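Local coordinates for protein metallo-beta-lactamase (Serratia marcescens, PDB 5AXO) that opens the ring of beta-lactam antibiotics by hydrolysis, probably including carbapenems, using two zinc ions as a class B3 metallo-beta-lactamase, at residues Y67-H72 and I155-Q160; V170-S175 and I210-H215; L176-A181 and K251-R256. All coordinates share one frame; numbering follows the deposited sequence.

Contact 1. Residues Y67-H72 and I155-Q160. With NA (sodium ion), chain K; ZN (zinc ion), chain B.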
loop_
_atom_site.group_PDB
_atom_site.type_symbol
_atom_site.label_atom_id
_atom_site.label_comp_id
_atom_site.label_asym_id
_atom_site.label_seq_id
_atom_site.Cartn_x
_atom_site.Cartn_y
_atom_site.Cartn_z
ATOM N N TYR A 67 -13.638 5.108 2.537
ATOM C CA TYR A 67 -12.279 5.625 2.702
ATOM C C TYR A 67 -11.404 4.972 1.642
ATOM O O TYR A 67 -11.557 3.788 1.343
ATOM C CB TYR A 67 -11.701 5.351 4.087
ATOM C CG TYR A 67 -12.324 6.126 5.219
ATOM C CD1 TYR A 67 -12.130 7.481 5.318
ATOM C CD2 TYR A 67 -13.098 5.508 6.165
ATOM C CE1 TYR A 67 -12.659 8.204 6.368
ATOM C CE2 TYR A 67 -13.711 6.241 7.162
ATOM C CZ TYR A 67 -13.433 7.568 7.274
ATOM O OH TYR A 67 -13.954 8.326 8.329
ATOM N N ILE A 68 -10.441 5.745 1.150
ATOM C CA ILE A 68 -9.311 5.237 0.357
ATOM C C ILE A 68 -8.078 5.574 1.140
ATOM O O ILE A 68 -7.784 6.749 1.358
ATOM C CB ILE A 68 -9.233 5.855 -1.023
ATOM C CG1 ILE A 68 -10.541 5.570 -1.786
ATOM C CG2 ILE A 68 -8.019 5.339 -1.800
ATOM C CD1 ILE A 68 -10.737 6.409 -3.008
ATOM N N LEU A 69 -7.299 4.566 1.462
ATOM C CA LEU A 69 -6.078 4.702 2.244
ATOM C C LEU A 69 -4.886 4.647 1.290
ATOM O O LEU A 69 -4.826 3.758 0.427
ATOM C CB LEU A 69 -5.967 3.575 3.273
ATOM C CG LEU A 69 -7.189 3.348 4.153
ATOM C CD1 LEU A 69 -6.873 2.250 5.150
ATOM C CD2 LEU A 69 -7.697 4.609 4.825
ATOM N N SER A 70 -3.952 5.571 1.408
ATOM C CA SER A 70 -2.799 5.618 0.527
ATOM C C SER A 70 -1.563 5.127 1.271
ATOM O O SER A 70 -1.290 5.625 2.382
ATOM C CB SER A 70 -2.552 7.067 0.104
ATOM O OG SER A 70 -1.358 7.205 -0.650
ATOM N N THR A 71 -0.850 4.167 0.721
ATOM C CA THR A 71 0.477 3.877 1.178
ATOM C C THR A 71 1.449 5.013 0.918
ATOM O O THR A 71 1.979 5.627 1.889
ATOM C CB THR A 71 1.027 2.579 0.570
ATOM O OG1 THR A 71 0.988 2.663 -0.836
ATOM C CG2 THR A 71 0.321 1.338 1.079
ATOM N N HIS A 72 1.717 5.310 -0.345
ATOM C CA HIS A 72 2.487 6.501 -0.642
ATOM C C HIS A 72 2.186 7.030 -2.024
ATOM O O HIS A 72 1.537 6.407 -2.870
ATOM C CB HIS A 72 4.002 6.180 -0.489
ATOM C CG HIS A 72 4.578 5.356 -1.611
ATOM N ND1 HIS A 72 4.661 3.985 -1.544
ATOM C CD2 HIS A 72 5.126 5.699 -2.803
ATOM C CE1 HIS A 72 5.211 3.519 -2.655
ATOM N NE2 HIS A 72 5.521 4.536 -3.432
ATOM N N ILE A 155 2.710 5.302 4.669
ATOM C CA ILE A 155 1.986 4.617 5.726
ATOM C C ILE A 155 1.843 3.144 5.358
ATOM O O ILE A 155 1.446 2.798 4.230
ATOM C CB ILE A 155 0.588 5.233 5.976
ATOM C CG1 ILE A 155 0.685 6.725 6.376
ATOM C CG2 ILE A 155 -0.195 4.369 6.969
ATOM C CD1 ILE A 155 1.162 6.994 7.779
ATOM N N THR A 156 2.070 2.301 6.340
ATOM C CA THR A 156 1.720 0.853 6.293
ATOM C C THR A 156 0.483 0.649 7.157
ATOM O O THR A 156 0.370 1.198 8.271
ATOM C CB THR A 156 2.933 0.047 6.843
ATOM O OG1 THR A 156 3.995 0.119 5.883
ATOM C CG2 THR A 156 2.610 -1.379 7.151
ATOM N N TRP A 157 -0.490 -0.072 6.614
ATOM C CA TRP A 157 -1.840 -0.152 7.227
ATOM C C TRP A 157 -2.086 -1.561 7.725
ATOM O O TRP A 157 -1.720 -2.534 7.049
ATOM C CB TRP A 157 -2.880 0.204 6.164
ATOM C CG TRP A 157 -2.693 1.558 5.548
ATOM C CD1 TRP A 157 -2.031 1.838 4.381
ATOM C CD2 TRP A 157 -3.192 2.812 6.018
ATOM N NE1 TRP A 157 -2.149 3.182 4.069
ATOM C CE2 TRP A 157 -2.821 3.793 5.081
ATOM C CE3 TRP A 157 -3.961 3.200 7.122
ATOM C CZ2 TRP A 157 -3.208 5.131 5.202
ATOM C CZ3 TRP A 157 -4.335 4.554 7.226
ATOM C CH2 TRP A 157 -3.946 5.483 6.281
ATOM N N THR A 158 -2.703 -1.702 8.901
ATOM C CA THR A 158 -2.910 -3.022 9.512
ATOM C C THR A 158 -4.334 -3.182 10.031
ATOM O O THR A 158 -4.997 -2.199 10.375
ATOM C CB THR A 158 -1.921 -3.306 10.649
ATOM O OG1 THR A 158 -2.103 -2.373 11.732
ATOM C CG2 THR A 158 -0.498 -3.198 10.145
ATOM N N TRP A 159 -4.829 -4.387 9.971
ATOM C CA TRP A 159 -6.161 -4.731 10.502
ATOM C C TRP A 159 -6.220 -6.222 10.788
ATOM O O TRP A 159 -5.281 -6.965 10.533
ATOM C CB TRP A 159 -7.246 -4.351 9.518
ATOM C CG TRP A 159 -7.118 -5.008 8.159
ATOM C CD1 TRP A 159 -7.657 -6.198 7.785
ATOM C CD2 TRP A 159 -6.371 -4.537 7.008
ATOM N NE1 TRP A 159 -7.341 -6.474 6.476
ATOM C CE2 TRP A 159 -6.598 -5.448 5.964
ATOM C CE3 TRP A 159 -5.678 -3.377 6.721
ATOM C CZ2 TRP A 159 -6.051 -5.280 4.695
ATOM C CZ3 TRP A 159 -5.144 -3.197 5.461
ATOM C CH2 TRP A 159 -5.381 -4.110 4.445
ATOM N N GLN A 160 -7.364 -6.655 11.297
ATOM C CA GLN A 160 -7.683 -8.051 11.506
ATOM C C GLN A 160 -8.843 -8.474 10.627
ATOM O O GLN A 160 -9.820 -7.732 10.510
ATOM C CB GLN A 160 -8.118 -8.220 12.949
ATOM C CG GLN A 160 -8.398 -9.628 13.385
ATOM C CD GLN A 160 -8.991 -9.712 14.809
ATOM O OE1 GLN A 160 -8.322 -10.162 15.754
ATOM N NE2 GLN A 160 -10.246 -9.240 14.973
HETATM NA NA NA K . 0.323 7.778 3.146
HETATM ZN ZN ZN B . 6.965 4.553 -4.855
HETATM O O HOH W 1 0.602 8.807 0.578
HETATM O O HOH W 2 6.577 3.515 -6.294
#
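Leu69 lies against one face of the Trp157 indole, with CB 3.8 Å from the centroid of the six-membered ring and only 18° off its normal, a CH-pi contact over the face. Its CD1 reaches the same face beside Trp157 CE3, at 3.6 Å. The other face is taken by Ile155 CG2, so the indole is clamped between two aliphatic groups. Trp157 carries its ring toward Leu69 with CG anti to the carbonyl carbon (chi1 -58°), and this brings the edge bearing NE1 round to the backbone of residues 70-71. There NE1 gives a weak hydrogen bond to Ser70 O (3.1 Å, 142°). The firmer tie between the segments is from Ile155 N to Thr71 O, at 2.9 Å. Ile155 O, buried with no hydrogen-bond partner in the model, is approached by the CA-H of Thr71, its CA lying 3.4 Å away. Thr71 OG1 turns instead to Asp41.

Beside this dense core the contact loosens and becomes ionic and hydrated. A sodium ion sits by Ile155 CG1, coordinated by Ser70 O at 2.8 Å, Thr71 O, water 1 and Gly153 O, and the same water donates to Ser70 OG. At the opposite end the chains diverge, and partly exposed Tyr67 stays clear of residues 155-160. The contact thus joins strand 65-69 of one sheet to strand 155-163 of the other, across the sandwich of the metallo-beta-lactamase fold, just where strand 65-69 runs into the HxHxDH zinc motif that starts with the zinc ligand His72.

Contact 2. Residues V170-S175 and I210-H215. With ZN (zinc ion), chain C; LMP ((2~{S},3~{R},4~{S})-2-[(2~{S},3~{R})-1,3-bis(oxidanyl)-1-oxidanylidene-butan-2-yl]-4-[(3~{S},5~{S})-5-(dimethylcarbamoy l)pyrrolidin-3-yl]sulfanyl-3-methyl-3,4-dihydro-2~{H}-pyrrole-5-carboxylic acid), chain R.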
loop_
_atom_site.group_PDB
_atom_site.type_symbol
_atom_site.label_atom_id
_atom_site.label_comp_id
_atom_site.label_asym_id
_atom_site.label_seq_id
_atom_site.Cartn_x
_atom_site.Cartn_y
_atom_site.Cartn_z
ATOM N N VAL A 170 -3.489 -8.759 9.324
ATOM C CA VAL A 170 -3.176 -8.448 7.934
ATOM C C VAL A 170 -2.453 -7.109 7.897
ATOM O O VAL A 170 -2.771 -6.155 8.636
ATOM C CB VAL A 170 -4.471 -8.333 7.109
ATOM C CG1 VAL A 170 -4.167 -8.091 5.637
ATOM C CG2 VAL A 170 -5.341 -9.558 7.297
ATOM N N VAL A 171 -1.410 -7.061 7.086
ATOM C CA VAL A 171 -0.584 -5.875 6.880
ATOM C C VAL A 171 -0.514 -5.542 5.407
ATOM O O VAL A 171 -0.119 -6.397 4.617
ATOM C CB VAL A 171 0.875 -6.119 7.365
ATOM C CG1 VAL A 171 1.719 -4.897 7.123
ATOM C CG2 VAL A 171 0.877 -6.542 8.827
ATOM N N PHE A 172 -0.887 -4.326 5.045
ATOM C CA PHE A 172 -0.640 -3.785 3.712
ATOM C C PHE A 172 0.626 -2.970 3.836
ATOM O O PHE A 172 0.641 -1.835 4.342
ATOM C CB PHE A 172 -1.837 -2.965 3.197
ATOM C CG PHE A 172 -1.836 -2.723 1.708
ATOM C CD1 PHE A 172 -0.889 -1.921 1.107
ATOM C CD2 PHE A 172 -2.811 -3.288 0.905
ATOM C CE1 PHE A 172 -0.918 -1.644 -0.266
ATOM C CE2 PHE A 172 -2.825 -3.041 -0.460
ATOM C CZ PHE A 172 -1.883 -2.223 -1.041
ATOM N N ALA A 173 1.705 -3.533 3.301
ATOM C CA ALA A 173 3.054 -3.054 3.560
ATOM C C ALA A 173 3.437 -2.016 2.497
ATOM O O ALA A 173 3.508 -2.323 1.296
ATOM C CB ALA A 173 4.036 -4.216 3.579
ATOM N N ASP A 174 3.663 -0.773 2.920
ATOM C CA ASP A 174 4.221 0.229 2.055
ATOM C C ASP A 174 5.594 -0.197 1.595
ATOM O O ASP A 174 6.267 -1.059 2.190
ATOM C CB ASP A 174 4.279 1.568 2.776
ATOM C CG ASP A 174 4.539 2.768 1.861
ATOM O OD1 ASP A 174 4.360 2.617 0.656
ATOM O OD2 ASP A 174 4.967 3.807 2.414
ATOM N N SER A 175 6.013 0.407 0.499
ATOM C CA SER A 175 7.373 0.211 -0.006
ATOM C C SER A 175 8.410 0.795 0.942
ATOM O O SER A 175 8.267 1.923 1.391
ATOM C CB SER A 175 7.497 0.872 -1.370
ATOM O OG SER A 175 6.538 0.340 -2.290
ATOM N N ILE A 210 -0.531 -12.101 7.568
ATOM C CA ILE A 210 -0.657 -12.038 6.098
ATOM C C ILE A 210 -0.130 -10.686 5.695
ATOM O O ILE A 210 -0.712 -9.656 6.058
ATOM C CB ILE A 210 -2.134 -12.136 5.655
ATOM C CG1 ILE A 210 -2.681 -13.530 6.027
ATOM C CG2 ILE A 210 -2.279 -11.815 4.160
ATOM C CD1 ILE A 210 -4.190 -13.691 5.854
ATOM N N ALA A 211 0.936 -10.651 4.873
ATOM C CA ALA A 211 1.429 -9.387 4.355
ATOM C C ALA A 211 1.101 -9.282 2.894
ATOM O O ALA A 211 1.291 -10.232 2.097
ATOM C CB ALA A 211 2.911 -9.273 4.548
ATOM N N ILE A 212 0.504 -8.150 2.534
ATOM C CA ILE A 212 0.239 -7.773 1.166
ATOM C C ILE A 212 1.119 -6.577 0.874
ATOM O O ILE A 212 0.888 -5.504 1.394
ATOM C CB ILE A 212 -1.267 -7.420 0.955
ATOM C CG1 ILE A 212 -2.136 -8.634 1.317
ATOM C CG2 ILE A 212 -1.527 -6.994 -0.468
ATOM C CD1 ILE A 212 -3.535 -8.346 1.817
ATOM N N ALA A 213 2.132 -6.762 0.015
ATOM C CA ALA A 213 3.080 -5.712 -0.243
ATOM C C ALA A 213 2.561 -4.837 -1.386
ATOM O O ALA A 213 1.935 -5.330 -2.319
ATOM C CB ALA A 213 4.426 -6.295 -0.616
ATOM N N ALA A 214 2.836 -3.542 -1.344
ATOM C CA ALA A 214 2.345 -2.613 -2.382
ATOM C C ALA A 214 2.680 -3.048 -3.817
ATOM O O ALA A 214 1.839 -3.009 -4.727
ATOM C CB ALA A 214 2.865 -1.228 -2.078
ATOM N N HIS A 215 3.896 -3.556 -3.978
ATOM C CA HIS A 215 4.256 -4.339 -5.169
ATOM C C HIS A 215 4.079 -5.797 -4.751
ATOM O O HIS A 215 4.832 -6.297 -3.950
ATOM C CB HIS A 215 5.714 -4.076 -5.600
ATOM C CG HIS A 215 5.894 -2.733 -6.225
ATOM N ND1 HIS A 215 5.665 -2.496 -7.559
ATOM C CD2 HIS A 215 6.144 -1.532 -5.662
ATOM C CE1 HIS A 215 5.758 -1.197 -7.792
ATOM N NE2 HIS A 215 6.040 -0.584 -6.650
HETATM ZN ZN ZN C . 6.046 1.515 -6.433
HETATM C C1 LMP R . 10.383 0.944 -8.271
HETATM C C2 LMP R . 10.399 0.598 -6.769
HETATM C C3 LMP R . 8.962 0.874 -6.385
HETATM O O7A LMP R . 11.449 -4.609 -9.428
HETATM C C6A LMP R . 10.254 -4.356 -9.503
HETATM N N7A LMP R . 9.576 -4.435 -10.648
HETATM C C9A LMP R . 8.117 -4.418 -10.735
HETATM C C8A LMP R . 10.222 -4.615 -11.940
HETATM C C5A LMP R . 9.487 -3.959 -8.271
HETATM C C2A LMP R . 9.477 -2.444 -8.104
HETATM N N3A LMP R . 10.115 -4.522 -7.051
HETATM C C4A LMP R . 9.920 -3.553 -5.952
HETATM C C1A LMP R . 9.635 -2.201 -6.613
HETATM S S21 LMP R . 10.957 -1.073 -6.339
HETATM C C31 LMP R . 8.522 0.731 -4.994
HETATM O O31 LMP R . 9.292 0.118 -4.215
HETATM O O32 LMP R . 7.329 1.176 -4.600
HETATM N N4 LMP R . 8.230 1.314 -7.321
HETATM C C11 LMP R . 11.426 2.037 -8.583
HETATM C C5 LMP R . 8.900 1.286 -8.609
HETATM C C6 LMP R . 8.527 2.586 -9.353
HETATM C C61 LMP R . 8.936 3.932 -8.710
HETATM O O62 LMP R . 9.055 3.952 -7.281
HETATM C C62 LMP R . 7.975 5.068 -9.073
HETATM C C7 LMP R . 9.129 2.501 -10.725
HETATM O O71 LMP R . 9.398 3.498 -11.380
HETATM O O72 LMP R . 9.257 1.315 -11.268
HETATM O O HOH W 3 6.189 -2.683 -2.142
HETATM O O HOH W 2 6.577 3.515 -6.294
#
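Residues 170-173 and 210-213 pair as parallel neighbours in the five-stranded sheet, the two strands of a beta-alpha-beta unit whose connection includes helix 190-205. Their directions differ by 19°, and the backbone bonds alternate in the parallel manner: Val171 N to Ile210 O, Ile212 N to Val171 O at 2.8 Å, Ala173 N to Ile212 O, and Ala214 N to Ala173 O at 3.0 Å.

On one face, Val170 CG1 crosses the end of Ile212, 3.9 Å from its CD1. The Phe172 ring, swung back over the neighbouring strand with CG anti to its backbone N (chi1 -163°), has Ile212 O 3.9 Å above its plane, while its CD2 atom meets Ile212 CG2 and its CE1 reaches Ala214.

Past the strand ends the chains enter the active site. His215 NE2 binds a zinc ion at 2.1 Å, and LMP, a ring-opened carbapenem, lays C1A 3.7 Å above the centre of the imidazole. In one of two modelled conformers, Ser175 OG would donate to LMP O32 and water 3 would bridge it to His215 N; both links are tentative. His77 and Asp76 join the ligand and a water around this zinc.

Strand 210-213 is outermost in the sheet, while 166-173 has strand 155-163 on its other flank. Helix 241-260 packs against Val171, Ala173 and Ala211; on the reverse face, Trp159 touches Val170 and Phe172, and strand 12-15 meets Ile210 and Ile212.

Contact 3. Residues L176-A181 and K251-R256. With NA (sodium ion), chain G; LMP ((2~{S},3~{R},4~{S})-2-[(2~{S},3~{R})-1,3-bis(oxidanyl)-1-oxidanylidene-butan-2-yl]-4-[(3~{S},5~{S})-5-(dimethylcarbamoy l)pyrrolidin-3-yl]sulfanyl-3-methyl-3,4-dihydro-2~{H}-pyrrole-5-carboxylic acid), chain R; SO4 (sulfate ion), chain N.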
loop_
_atom_site.group_PDB
_atom_site.type_symbol
_atom_site.label_atom_id
_atom_site.label_comp_id
_atom_site.label_asym_id
_atom_site.label_seq_id
_atom_site.Cartn_x
_atom_site.Cartn_y
_atom_site.Cartn_z
ATOM N N LEU A 176 9.482 0.057 1.144
ATOM C CA LEU A 176 10.590 0.435 2.020
ATOM C C LEU A 176 11.885 0.590 1.217
ATOM O O LEU A 176 12.968 0.368 1.755
ATOM C CB LEU A 176 10.760 -0.633 3.096
ATOM C CG LEU A 176 9.538 -0.942 3.948
ATOM C CD1 LEU A 176 9.856 -1.987 4.977
ATOM C CD2 LEU A 176 8.937 0.296 4.582
ATOM N N THR A 177 11.778 0.875 -0.078
ATOM C CA THR A 177 12.910 0.783 -0.975
ATOM C C THR A 177 13.636 2.091 -1.200
ATOM O O THR A 177 13.055 3.129 -1.513
ATOM C CB THR A 177 12.417 0.271 -2.331
ATOM O OG1 THR A 177 11.385 1.135 -2.799
ATOM C CG2 THR A 177 11.922 -1.138 -2.193
ATOM N N ALA A 178 14.951 1.998 -1.066
ATOM C CA ALA A 178 15.858 3.100 -1.378
ATOM C C ALA A 178 16.170 3.159 -2.863
ATOM O O ALA A 178 16.971 2.377 -3.368
ATOM C CB ALA A 178 17.147 2.932 -0.583
ATOM N N VAL A 179 15.399 3.957 -3.570
ATOM C CA VAL A 179 15.623 4.203 -4.995
ATOM C C VAL A 179 15.711 5.675 -5.247
ATOM O O VAL A 179 15.091 6.453 -4.580
ATOM C CB VAL A 179 14.513 3.598 -5.840
ATOM C CG1 VAL A 179 14.573 2.106 -5.741
ATOM C CG2 VAL A 179 13.168 4.029 -5.404
ATOM N N SER A 180 16.474 6.066 -6.255
ATOM C CA SER A 180 16.629 7.492 -6.499
ATOM C C SER A 180 16.875 7.855 -7.928
ATOM O O SER A 180 17.221 7.019 -8.751
ATOM C CB SER A 180 17.777 8.003 -5.654
ATOM O OG SER A 180 19.032 7.708 -6.248
ATOM N N ALA A 181 16.768 9.153 -8.170
ATOM C CA ALA A 181 17.305 9.728 -9.399
ATOM C C ALA A 181 18.819 9.575 -9.422
ATOM O O ALA A 181 19.482 9.405 -8.394
ATOM C CB ALA A 181 16.926 11.187 -9.489
ATOM N N LYS A 251 18.593 -4.557 3.267
ATOM C CA LYS A 251 19.631 -4.971 2.318
ATOM C C LYS A 251 19.802 -3.984 1.145
ATOM O O LYS A 251 20.910 -3.675 0.700
ATOM C CB LYS A 251 19.383 -6.411 1.842
ATOM C CG LYS A 251 20.289 -6.816 0.662
ATOM C CD LYS A 251 20.170 -8.295 0.283
ATOM C CE LYS A 251 20.467 -9.251 1.425
ATOM N NZ LYS A 251 21.778 -9.006 2.068
ATOM N N ARG A 252 18.686 -3.549 0.586
ATOM C CA ARG A 252 18.750 -2.610 -0.525
ATOM C C ARG A 252 19.434 -1.277 -0.124
ATOM O O ARG A 252 20.277 -0.760 -0.848
ATOM C CB ARG A 252 17.357 -2.338 -1.095
ATOM C CG ARG A 252 17.357 -1.428 -2.310
ATOM C CD ARG A 252 15.995 -1.408 -2.961
ATOM N NE ARG A 252 16.054 -0.732 -4.249
ATOM C CZ ARG A 252 15.191 -0.939 -5.240
ATOM N NH1 ARG A 252 15.322 -0.251 -6.361
ATOM N NH2 ARG A 252 14.188 -1.761 -5.077
ATOM N N LEU A 253 19.107 -0.777 1.051
ATOM C CA LEU A 253 19.762 0.434 1.553
ATOM C C LEU A 253 21.259 0.218 1.856
ATOM O O LEU A 253 22.084 1.050 1.431
ATOM C CB LEU A 253 19.033 0.947 2.775
ATOM C CG LEU A 253 19.726 2.163 3.399
ATOM C CD1 LEU A 253 19.732 3.376 2.478
ATOM C CD2 LEU A 253 19.039 2.503 4.715
ATOM N N GLU A 254 21.615 -0.890 2.483
ATOM C CA GLU A 254 23.017 -1.128 2.772
ATOM C C GLU A 254 23.808 -1.325 1.493
ATOM O O GLU A 254 24.918 -0.836 1.351
ATOM C CB GLU A 254 23.164 -2.329 3.690
ATOM C CG GLU A 254 22.662 -2.033 5.098
ATOM C CD GLU A 254 23.297 -0.777 5.727
ATOM O OE1 GLU A 254 24.500 -0.523 5.552
ATOM O OE2 GLU A 254 22.636 -0.036 6.484
ATOM N N THR A 255 23.239 -2.014 0.521
ATOM C CA THR A 255 23.930 -2.182 -0.777
ATOM C C THR A 255 24.154 -0.799 -1.356
ATOM O O THR A 255 25.207 -0.506 -1.966
ATOM C CB THR A 255 23.099 -3.068 -1.734
ATOM O OG1 THR A 255 23.066 -4.422 -1.229
ATOM C CG2 THR A 255 23.723 -3.113 -3.087
ATOM N N ARG A 256 23.119 0.047 -1.332
ATOM C CA ARG A 256 23.225 1.387 -1.916
ATOM C C ARG A 256 24.270 2.253 -1.199
ATOM O O ARG A 256 25.121 2.865 -1.850
ATOM C CB ARG A 256 21.859 2.051 -1.936
ATOM C CG ARG A 256 21.844 3.501 -2.369
ATOM C CD ARG A 256 22.380 3.654 -3.773
ATOM N NE ARG A 256 22.372 5.061 -4.181
ATOM C CZ ARG A 256 21.411 5.675 -4.844
ATOM N NH1 ARG A 256 20.337 5.025 -5.265
ATOM N NH2 ARG A 256 21.562 6.957 -5.165
HETATM NA NA NA G . 13.267 6.073 -2.632
HETATM C C1 LMP R . 10.383 0.944 -8.271
HETATM C C2 LMP R . 10.399 0.598 -6.769
HETATM C C3 LMP R . 8.962 0.874 -6.385
HETATM O O7A LMP R . 11.449 -4.609 -9.428
HETATM C C6A LMP R . 10.254 -4.356 -9.503
HETATM N N7A LMP R . 9.576 -4.435 -10.648
HETATM C C9A LMP R . 8.117 -4.418 -10.735
HETATM C C8A LMP R . 10.222 -4.615 -11.940
HETATM C C5A LMP R . 9.487 -3.959 -8.271
HETATM C C2A LMP R . 9.477 -2.444 -8.104
HETATM N N3A LMP R . 10.115 -4.522 -7.051
HETATM C C4A LMP R . 9.920 -3.553 -5.952
HETATM C C1A LMP R . 9.635 -2.201 -6.613
HETATM S S21 LMP R . 10.957 -1.073 -6.339
HETATM C C31 LMP R . 8.522 0.731 -4.994
HETATM O O31 LMP R . 9.292 0.118 -4.215
HETATM O O32 LMP R . 7.329 1.176 -4.600
HETATM N N4 LMP R . 8.230 1.314 -7.321
HETATM C C11 LMP R . 11.426 2.037 -8.583
HETATM C C5 LMP R . 8.900 1.286 -8.609
HETATM C C6 LMP R . 8.527 2.586 -9.353
HETATM C C61 LMP R . 8.936 3.932 -8.710
HETATM O O62 LMP R . 9.055 3.952 -7.281
HETATM C C62 LMP R . 7.975 5.068 -9.073
HETATM C C7 LMP R . 9.129 2.501 -10.725
HETATM O O71 LMP R . 9.398 3.498 -11.380
HETATM O O72 LMP R . 9.257 1.315 -11.268
HETATM S S SO4 N . 14.313 -5.068 -3.701
HETATM O O1 SO4 N . 15.643 -5.065 -3.126
HETATM O O2 SO4 N . 13.542 -3.862 -3.285
HETATM O O3 SO4 N . 14.569 -5.062 -5.151
HETATM O O4 SO4 N . 13.608 -6.271 -3.213
HETATM O O HOH W 4 14.270 6.123 -0.182
HETATM O O HOH W 5 19.318 2.471 -4.682
HETATM O O HOH W 6 11.138 7.601 -3.718
#
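Arg252, Ala178 and Arg256 carry the meeting of the loop 176-181 with residues 251-256 of helix 241-260. Ala178 directs its methyl group at the helix, where CB packs 4.0 Å from Leu253 CD1, and its carbonyl lies between the two arginines. To one side comes Arg252, whose chain, extended from CG to NE, crosses the loop and gives from NE only a weak hydrogen bond to Ala178 O (3.4 Å, 127°). The guanidinium lies with one face over Thr177 CB, NH2 being 3.7 Å from Thr177 CG2; the approach of Val179 CG1 is too short to be reliable. Near its plane, at the edge, NH2 donates to O2 of a sulfate, probably from the crystallisation liquor, at 2.8 Å. The same nitrogen lies 3.5 Å from S21 of LMP, so this arginine borders the bound carbapenem product. Thr177 holds that product directly, its OG1 donating to the carboxylate O31 at 2.7 Å.

Arg256 works on the other side. A bend at chi2 (60°) brings its guanidinium to Ser180, and the two terminal nitrogens grip one oxygen end-on: Ser180 OG takes a bond from NH2 at 2.9 Å (154°) and a less straight one from NH1 at 3.1 Å, with OG close to the guanidinium plane. Ser180 OG donates its own hydrogen bond to Ala181 O, which leaves it to act as acceptor toward the arginine. Water 5 links NH1 to Ala178 O, and NE pairs with Glu260. Crystal neighbours touch both arginines and Ser180.

The loop follows strand 166-173 and leads toward helix 190-205, whose Leu196 touches Ala178 and whose Phe200 touches Leu253, while Phe186 packs on Ala178, Ser180 and Arg256. Helix 241-260 thus flanks the loop, with helix 190-205 touching both.

Overall arrangement
Contacts 1 and 2 meet through adjacent strands of one sheet, 155-163 and 166-173, with centres 9 Å apart. Their closest polar link lies next to the metals: Asp174 OD1 is 2.6 Å from His72 ND1, a probable hydrogen bond that would orient this zinc ligand from the second shell. Each contact delivers a histidine to a different zinc, and water 2 binds both metals. Contact 3 is more remote, its centre about 18 Å from that of contact 2 and 23 Å from that of contact 1, yet 176-181 directly continues 170-175. Both contacts 2 and 3 therefore reach the same LMP carboxylate, the Ser175 link being tentative.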